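Local structure of lytic polysaccharide monooxygenase (6NDQ) at residues R10-G13 with C14-W18; N24-M27 with E28-P32; Q120-P124 with A125-L129; L129-S132 with D133-L136. The protein probably cleaves cellulose or a related insoluble polysaccharide by copper-dependent oxidation, as do other bacterial lytic polysaccharide monooxygenases of the cellulose-degrading family. All coordinates share one frame; numbering follows the deposited sequence.

Contact 1 of 4, residues R10-G13 with C14-W18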
# COMPACT_ATOMS: atom_id res chain seq x y z
N ARG A 10 -3.44 1.66 -2.43
CA ARG A 10 -4.80 2.21 -2.32
C ARG A 10 -4.88 3.63 -2.87
O ARG A 10 -5.75 3.94 -3.68
CB ARG A 10 -5.28 2.20 -0.86
CG ARG A 10 -5.34 0.80 -0.25
CD ARG A 10 -6.03 0.75 1.12
NE ARG A 10 -6.47 -0.63 1.40
CZ ARG A 10 -6.97 -1.05 2.56
NH1 ARG A 10 -7.06 -0.21 3.60
NH2 ARG A 10 -7.33 -2.31 2.71
N ASN A 11 -3.99 4.52 -2.43
CA ASN A 11 -4.16 5.88 -2.89
C ASN A 11 -3.60 6.11 -4.30
O ASN A 11 -4.10 6.99 -4.99
CB ASN A 11 -3.58 6.88 -1.89
CG ASN A 11 -2.11 6.73 -1.65
OD1 ASN A 11 -1.49 5.71 -1.92
ND2 ASN A 11 -1.53 7.79 -1.12
N TYR A 12 -2.58 5.36 -4.73
CA TYR A 12 -2.13 5.49 -6.11
C TYR A 12 -3.24 5.06 -7.06
O TYR A 12 -3.54 5.77 -8.01
CB TYR A 12 -0.86 4.67 -6.37
CG TYR A 12 -0.42 4.72 -7.84
CD1 TYR A 12 0.20 5.84 -8.36
CD2 TYR A 12 -0.64 3.65 -8.71
CE1 TYR A 12 0.62 5.90 -9.68
CE2 TYR A 12 -0.22 3.70 -10.04
CZ TYR A 12 0.39 4.83 -10.52
OH TYR A 12 0.81 4.90 -11.83
N GLY A 13 -3.90 3.95 -6.72
CA GLY A 13 -5.00 3.45 -7.54
C GLY A 13 -6.20 4.38 -7.56
O GLY A 13 -6.83 4.57 -8.62
N CYS A 14 -6.58 4.93 -6.40
CA CYS A 14 -7.67 5.91 -6.38
C CYS A 14 -7.36 7.13 -7.24
O CYS A 14 -8.24 7.66 -7.91
CB CYS A 14 -8.00 6.34 -4.94
SG CYS A 14 -8.92 5.05 -3.98
N TRP A 15 -6.11 7.60 -7.20
CA TRP A 15 -5.70 8.73 -8.05
C TRP A 15 -5.75 8.36 -9.53
O TRP A 15 -6.33 9.09 -10.35
CB TRP A 15 -4.29 9.16 -7.62
CG TRP A 15 -3.66 10.26 -8.45
CD1 TRP A 15 -4.01 11.58 -8.45
CD2 TRP A 15 -2.58 10.12 -9.38
NE1 TRP A 15 -3.22 12.27 -9.34
CE2 TRP A 15 -2.32 11.40 -9.90
CE3 TRP A 15 -1.79 9.04 -9.80
CZ2 TRP A 15 -1.32 11.63 -10.85
CZ3 TRP A 15 -0.78 9.28 -10.73
CH2 TRP A 15 -0.56 10.57 -11.24
N LEU A 16 -5.12 7.25 -9.90
CA LEU A 16 -5.05 6.88 -11.30
C LEU A 16 -6.45 6.68 -11.87
O LEU A 16 -6.75 7.14 -12.98
CB LEU A 16 -4.21 5.62 -11.47
CG LEU A 16 -3.73 5.28 -12.88
CD1 LEU A 16 -2.91 6.45 -13.43
CD2 LEU A 16 -2.90 4.00 -12.85
N ARG A 17 -7.32 6.03 -11.10
CA ARG A 17 -8.63 5.70 -11.67
C ARG A 17 -9.60 6.88 -11.65
O ARG A 17 -10.50 6.94 -12.49
CB ARG A 17 -9.24 4.50 -10.92
CG ARG A 17 -8.34 3.24 -10.95
CD ARG A 17 -9.11 1.97 -10.55
NE ARG A 17 -9.67 2.04 -9.21
CZ ARG A 17 -8.96 1.86 -8.09
NH1 ARG A 17 -7.66 1.58 -8.18
NH2 ARG A 17 -9.55 1.95 -6.91
N TRP A 18 -9.45 7.83 -10.71
CA TRP A 18 -10.46 8.87 -10.53
C TRP A 18 -9.94 10.31 -10.62
O TRP A 18 -10.75 11.24 -10.52
CB TRP A 18 -11.16 8.67 -9.18
CG TRP A 18 -11.89 7.37 -9.11
CD1 TRP A 18 -11.50 6.25 -8.45
CD2 TRP A 18 -13.13 7.05 -9.76
NE1 TRP A 18 -12.44 5.24 -8.63
CE2 TRP A 18 -13.44 5.71 -9.43
CE3 TRP A 18 -14.01 7.77 -10.58
CZ2 TRP A 18 -14.59 5.08 -9.90
CZ3 TRP A 18 -15.16 7.14 -11.04
CH2 TRP A 18 -15.44 5.81 -10.69
O HOH W 1 -8.08 1.87 -4.26
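Helix 10-18 sets Y12 beside two residues of its next turn, W15 and L16, while G13 faces R17 a turn further on. The backbone evidence is a run of i to i+4 bonds from C14, W15, L16 and R17 to R10, N11, Y12 and G13. The straightest of them joins L16 N to Y12 O over 2.9 Å, with 166° at the hydrogen.

The Y12 ring leans toward both neighbours. Its CE1 reaches the edge of the W15 indole at CZ3, 3.8 Å away, and the planes of the two rings make 46°, so the pair is oblique. On the other flank of the ring, CE2 lies 3.9 Å from L16 CD2, the two side chains running alongside and pointing the same way. W48 adds a stack on W15 and an edge-to-face contact with Y12.

R17 folds back on its own helix. With the chain bent at chi3 (-60°), the guanidinium turns one face to G13 O, and its NH1 occupies room left by the missing side chain of G13. Water 1, in the guanidinium plane, accepts from R17 NH2 at 3.0 Å and donates to R10 O at 3.2 Å. The same NH2 forms a salt bridge with D31.

C14 SG, beside its backbone N, comes 3.4 Å from R10 O and is joined by a disulfide to C34 of helix 32-40. A helical region following the first strand, here 2-6, is consistent with the insertion that bacterial lytic polysaccharide monooxygenases carry on their beta-sandwich core.

Contact 2 of 4, residues N24-M27 with E28-P32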
# COMPACT_ATOMS: atom_id res chain seq x y z
N ASN A 24 -17.09 12.97 -9.11
CA ASN A 24 -18.20 12.20 -9.63
C ASN A 24 -18.99 11.50 -8.52
O ASN A 24 -18.45 10.59 -7.87
CB ASN A 24 -17.67 11.17 -10.61
CG ASN A 24 -18.77 10.46 -11.35
OD1 ASN A 24 -19.94 10.70 -11.10
ND2 ASN A 24 -18.39 9.59 -12.28
N PRO A 25 -20.26 11.87 -8.30
CA PRO A 25 -21.07 11.22 -7.26
C PRO A 25 -21.29 9.73 -7.47
O PRO A 25 -21.57 9.02 -6.50
CB PRO A 25 -22.41 11.99 -7.32
CG PRO A 25 -22.03 13.34 -7.97
CD PRO A 25 -20.94 13.02 -8.93
N ALA A 26 -21.19 9.25 -8.71
CA ALA A 26 -21.36 7.83 -8.98
C ALA A 26 -20.26 6.98 -8.36
O ALA A 26 -20.46 5.78 -8.17
CB ALA A 26 -21.42 7.59 -10.49
N MET A 27 -19.10 7.59 -8.04
CA MET A 27 -18.03 6.88 -7.34
C MET A 27 -18.51 6.28 -6.02
O MET A 27 -17.93 5.30 -5.55
CB MET A 27 -16.86 7.84 -7.05
CG MET A 27 -15.51 7.15 -6.80
SD MET A 27 -14.27 8.23 -5.99
CE MET A 27 -14.34 9.65 -7.08
N GLU A 28 -19.55 6.86 -5.42
CA GLU A 28 -20.10 6.30 -4.19
C GLU A 28 -20.59 4.88 -4.41
O GLU A 28 -20.42 4.01 -3.55
CB GLU A 28 -21.25 7.17 -3.68
CG GLU A 28 -21.77 6.69 -2.34
CD GLU A 28 -22.75 7.65 -1.68
OE1 GLU A 28 -23.10 8.68 -2.30
OE2 GLU A 28 -23.19 7.33 -0.57
N GLN A 29 -21.18 4.61 -5.56
CA GLN A 29 -21.59 3.25 -5.84
C GLN A 29 -20.46 2.43 -6.46
O GLN A 29 -20.18 1.31 -6.01
CB GLN A 29 -22.82 3.26 -6.76
CG GLN A 29 -24.11 3.70 -6.04
CD GLN A 29 -24.18 5.20 -5.76
OE1 GLN A 29 -24.50 5.64 -4.64
NE2 GLN A 29 -23.87 6.00 -6.78
N GLU A 30 -19.78 2.98 -7.47
CA GLU A 30 -18.81 2.23 -8.26
C GLU A 30 -17.51 1.93 -7.51
O GLU A 30 -16.85 0.93 -7.82
CB GLU A 30 -18.51 2.98 -9.55
CG GLU A 30 -19.75 3.31 -10.36
CD GLU A 30 -19.46 4.16 -11.58
OE1 GLU A 30 -18.27 4.41 -11.88
OE2 GLU A 30 -20.43 4.57 -12.25
N ASP A 31 -17.09 2.78 -6.58
CA ASP A 31 -15.83 2.57 -5.85
C ASP A 31 -15.96 3.23 -4.47
O ASP A 31 -15.34 4.26 -4.19
CB ASP A 31 -14.64 3.14 -6.63
CG ASP A 31 -13.26 2.69 -6.08
OD1 ASP A 31 -13.21 2.17 -4.96
OD2 ASP A 31 -12.20 2.90 -6.74
N PRO A 32 -16.76 2.62 -3.57
CA PRO A 32 -17.03 3.29 -2.27
C PRO A 32 -15.79 3.66 -1.49
O PRO A 32 -15.80 4.70 -0.82
CB PRO A 32 -17.86 2.26 -1.49
CG PRO A 32 -18.51 1.41 -2.55
CD PRO A 32 -17.52 1.35 -3.69
O HOH W 2 -22.16 10.60 -4.11
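A26 and E30 meet in a local contact along one short helix, 27-30, and the turn that starts it, well out from the centre of the chain. The turn is a type I beta turn from N24 to M27. Inside it N24 OD1 accepts from A26 N at 3.1 Å, an Asx turn that caps the entry to the helix, with the donor well above the amide's carbonyl plane.

A26 O is gripped twice. E30 N approaches A26 O in the carbonyl plane at 3.0 Å, nearly straight at 174°, whereas Q29 N comes from above that plane with a more bent bond of 132°. The E30 chain, extended beyond CG, then passes A26 so that OE2 lies 3.6 Å from A26 CB.

M27 N to N24 O closes the turn; P25 O then accepts from E28 N at 3.1 Å. Water 2 donates both to this oxygen and to E28 OE1, the latter at 2.8 Å, bridging the turn to the carboxylate of E28.

At the far end D31 N closes on M27 O over 2.8 Å, and the side chains of M27 and D31 run alongside in the same direction.

D31 leaves helical geometry and serves as N-cap of helix 32-40, while its OD2 receives R17 and W18 of helix 10-18. M27 is packed between those two helices, against W18 on one and C34, W35 and W38 on the other.

Contact 3 of 4, residues Q120-P124 with A125-L129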
# COMPACT_ATOMS: atom_id res chain seq x y z
N GLN A 120 -4.10 -15.88 5.54
CA GLN A 120 -5.36 -16.52 5.17
C GLN A 120 -6.27 -16.58 6.40
O GLN A 120 -5.82 -16.86 7.52
CB GLN A 120 -5.10 -17.92 4.59
CG GLN A 120 -6.23 -18.50 3.75
CD GLN A 120 -6.41 -17.78 2.41
OE1 GLN A 120 -5.46 -17.19 1.88
NE2 GLN A 120 -7.62 -17.82 1.87
N GLY A 121 -7.55 -16.25 6.20
CA GLY A 121 -8.49 -16.07 7.29
C GLY A 121 -8.83 -14.63 7.60
O GLY A 121 -9.85 -14.38 8.25
N PHE A 122 -8.00 -13.68 7.17
CA PHE A 122 -8.26 -12.26 7.38
C PHE A 122 -9.08 -11.71 6.22
O PHE A 122 -8.76 -11.95 5.04
CB PHE A 122 -6.94 -11.50 7.54
CG PHE A 122 -7.10 -10.01 7.70
CD1 PHE A 122 -6.97 -9.16 6.61
CD2 PHE A 122 -7.36 -9.45 8.94
CE1 PHE A 122 -7.11 -7.79 6.74
CE2 PHE A 122 -7.51 -8.08 9.08
CZ PHE A 122 -7.38 -7.25 7.98
N ASP A 123 -10.15 -10.98 6.55
CA ASP A 123 -11.02 -10.38 5.53
C ASP A 123 -10.84 -8.87 5.58
O ASP A 123 -11.40 -8.20 6.47
CB ASP A 123 -12.49 -10.76 5.76
CG ASP A 123 -13.43 -10.15 4.71
OD1 ASP A 123 -12.99 -9.41 3.80
OD2 ASP A 123 -14.65 -10.41 4.82
N PRO A 124 -10.08 -8.30 4.64
CA PRO A 124 -9.87 -6.84 4.63
C PRO A 124 -11.14 -6.03 4.44
O PRO A 124 -11.14 -4.83 4.73
CB PRO A 124 -8.92 -6.63 3.45
CG PRO A 124 -8.25 -7.98 3.23
CD PRO A 124 -9.29 -8.99 3.61
N ALA A 125 -12.19 -6.63 3.90
CA ALA A 125 -13.47 -5.97 3.70
C ALA A 125 -14.32 -5.89 4.95
O ALA A 125 -15.33 -5.17 4.96
CB ALA A 125 -14.26 -6.68 2.59
N ALA A 126 -13.93 -6.58 6.03
CA ALA A 126 -14.71 -6.64 7.26
C ALA A 126 -13.88 -6.42 8.51
O ALA A 126 -14.47 -6.21 9.58
CB ALA A 126 -15.40 -8.00 7.38
N GLU A 127 -12.57 -6.50 8.42
CA GLU A 127 -11.70 -6.44 9.59
C GLU A 127 -10.67 -5.34 9.42
O GLU A 127 -10.20 -5.05 8.32
CB GLU A 127 -10.99 -7.79 9.79
CG GLU A 127 -11.95 -8.97 9.88
CD GLU A 127 -11.24 -10.30 10.13
OE1 GLU A 127 -10.67 -10.46 11.23
OE2 GLU A 127 -11.24 -11.17 9.23
N ALA A 128 -10.32 -4.72 10.55
CA ALA A 128 -9.28 -3.73 10.58
C ALA A 128 -7.90 -4.39 10.46
O ALA A 128 -7.66 -5.47 10.99
CB ALA A 128 -9.36 -2.91 11.86
N LEU A 129 -6.99 -3.70 9.77
CA LEU A 129 -5.66 -4.24 9.51
C LEU A 129 -4.78 -4.04 10.73
O LEU A 129 -4.53 -2.90 11.14
CB LEU A 129 -5.05 -3.57 8.29
CG LEU A 129 -3.71 -4.13 7.84
CD1 LEU A 129 -3.80 -5.65 7.68
CD2 LEU A 129 -3.32 -3.51 6.51
O HOH W 3 -9.10 -3.91 5.97
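D123 and E127 hold each other through a pair of bonds running in opposite senses. D123 N donates to E127 OE2 at 2.9 Å, meeting the oxygen from above the carboxylate plane (44° out of it), and E127 N returns to D123 O at 2.8 Å. D123 O has a second donor, A126 N, 3.0 Å away and above the carbonyl plane, which closes a type I turn from D123 to A126. The D123 side chain adds its own bond: OD1 accepts from A125 N at 2.9 Å, again from above the carboxylate plane, and makes an Asx turn. An alanine in place of D123 would probably leave A125 N without this acceptor and the start of the turn freer to shift.

F122 forms the apolar side. Its CG is anti to the backbone N (chi1 177°), which swings the ring back across the following residues. There F122 CE2 touches A128 O at the ring edge, 3.2 Å away, and E127 CB at 3.6 Å. The ring and the E127 side chain slide past each other in opposite directions, and F122 CZ meets L129 CD1 at 3.9 Å, the two side chains crossing at about a right angle.

Further out, water 3 lies between P124 O and E127 O. R161 of strand 160-170 packs on D123, P124 and A125.

The two carboxylates keep OD2 of D123 and OE2 of E127 5.6 Å apart. Each spends an oxygen on a main-chain N-H, which is likely to stabilise its negative charge without any salt bridge between the two segments.

Contact 4 of 4, residues L129-S132 with D133-L136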
# COMPACT_ATOMS: atom_id res chain seq x y z
N LEU A 129 -6.99 -3.70 9.77
CA LEU A 129 -5.66 -4.24 9.51
C LEU A 129 -4.78 -4.04 10.73
O LEU A 129 -4.53 -2.90 11.14
CB LEU A 129 -5.05 -3.57 8.29
CG LEU A 129 -3.71 -4.13 7.84
CD1 LEU A 129 -3.80 -5.65 7.68
CD2 LEU A 129 -3.32 -3.51 6.51
N THR A 130 -4.30 -5.13 11.31
CA THR A 130 -3.37 -5.04 12.42
C THR A 130 -2.10 -5.82 12.10
O THR A 130 -2.07 -6.65 11.20
CB THR A 130 -3.99 -5.55 13.73
OG1 THR A 130 -4.05 -6.98 13.70
CG2 THR A 130 -5.39 -4.97 13.91
N TRP A 131 -1.04 -5.52 12.84
CA TRP A 131 0.23 -6.20 12.59
C TRP A 131 0.13 -7.72 12.77
O TRP A 131 0.74 -8.46 12.02
CB TRP A 131 1.31 -5.62 13.50
CG TRP A 131 1.80 -4.26 13.05
CD1 TRP A 131 1.35 -3.05 13.48
CD2 TRP A 131 2.81 -3.99 12.07
NE1 TRP A 131 2.03 -2.04 12.85
CE2 TRP A 131 2.94 -2.59 11.98
CE3 TRP A 131 3.63 -4.80 11.27
CZ2 TRP A 131 3.85 -1.98 11.12
CZ3 TRP A 131 4.54 -4.18 10.42
CH2 TRP A 131 4.64 -2.79 10.34
N SER A 132 -0.63 -8.19 13.78
CA SER A 132 -0.78 -9.64 13.96
C SER A 132 -1.50 -10.32 12.80
O SER A 132 -1.48 -11.55 12.72
CB SER A 132 -1.53 -9.93 15.27
OG SER A 132 -2.89 -9.54 15.20
N ASP A 133 -2.12 -9.56 11.90
CA ASP A 133 -2.74 -10.16 10.73
C ASP A 133 -1.76 -10.36 9.58
O ASP A 133 -2.11 -11.02 8.59
CB ASP A 133 -3.91 -9.30 10.25
CG ASP A 133 -4.93 -9.04 11.33
OD1 ASP A 133 -5.40 -10.01 11.96
OD2 ASP A 133 -5.28 -7.86 11.57
N LEU A 134 -0.56 -9.82 9.68
CA LEU A 134 0.43 -9.85 8.62
C LEU A 134 1.45 -10.97 8.82
O LEU A 134 1.74 -11.37 9.95
CB LEU A 134 1.17 -8.51 8.54
CG LEU A 134 0.34 -7.29 8.18
CD1 LEU A 134 1.20 -6.05 8.22
CD2 LEU A 134 -0.24 -7.46 6.80
N GLN A 135 1.98 -11.45 7.70
CA GLN A 135 3.05 -12.43 7.62
C GLN A 135 4.09 -11.88 6.65
O GLN A 135 3.73 -11.47 5.54
CB GLN A 135 2.54 -13.79 7.10
CG GLN A 135 1.57 -14.48 8.04
CD GLN A 135 1.01 -15.79 7.48
OE1 GLN A 135 0.43 -15.83 6.39
NE2 GLN A 135 1.18 -16.87 8.25
N LEU A 136 5.35 -11.85 7.07
CA LEU A 136 6.41 -11.35 6.19
C LEU A 136 6.69 -12.37 5.09
O LEU A 136 6.97 -13.53 5.39
CB LEU A 136 7.68 -11.09 7.00
CG LEU A 136 8.98 -10.65 6.29
CD1 LEU A 136 8.97 -9.20 5.92
CD2 LEU A 136 10.24 -10.97 7.12
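D133 reaches back to T130, and one of its oxygens takes two bonds from that single residue. T130 OG1 donates to D133 OD2 over 2.6 Å, from above the carboxylate plane (67° out of it). T130 N reaches D133 OD2 at 2.9 Å on its anti side, close to the plane. The grip follows from the D133 torsion, which sets CG beside its own backbone N (chi1 -55°), and from OG1 of T130 lying between its backbone N and carbonyl carbon. S132 OG donates in turn to T130 OG1 at 3.2 Å, so the hydroxyl both gives and receives. A leucine in place of D133 would probably leave T130 N and its hydroxyl without their common acceptor and let the hydroxyl turn away.

The backbone closes in the same place: D133 N bonds to T130 O at 3.0 Å, and L134 N to W131 O at 3.0 Å. These i to i+3 bonds define the 3-10 turn that leads from the loop into strand 134-139, which pairs antiparallel with strand 110-118 in the mixed sheet. The T130 N to D133 bond recalls one half of a capping box, but T130 OG1 donates to the carboxylate instead of receiving D133 N.

L134 covers the apolar side of the turn. L134 CD1 lies 4.1 Å from W131 CE3, an oblique approach, while CD2 comes equally near L129 CD1, the two leucines crossing at about a right angle. W131 is fixed beyond the turn by NE1 bonding to V64 O, with F60 and P61 of helix 60-63 against its ring.

Overall arrangement
The four contacts come in series along the chain and fall into two pairs. Contacts 1 and 2 belong to successive helices, 10-18 and 27-30, with centres about 13 Å apart, and touch through a salt bridge and through W18. Contacts 3 and 4 share L129 in the connection between strands 110-118 and 134-139, their centres about 10 Å apart. The pairs do not touch, though the nearest atoms of contacts 1 and 3 are about 5 Å apart; the centres of contacts 1 and 4 lie about 24 Å apart on opposite sides of the chain's centre. One pair thus lies in the helical region after strand 2-6, the other between two strands of the mixed sheet.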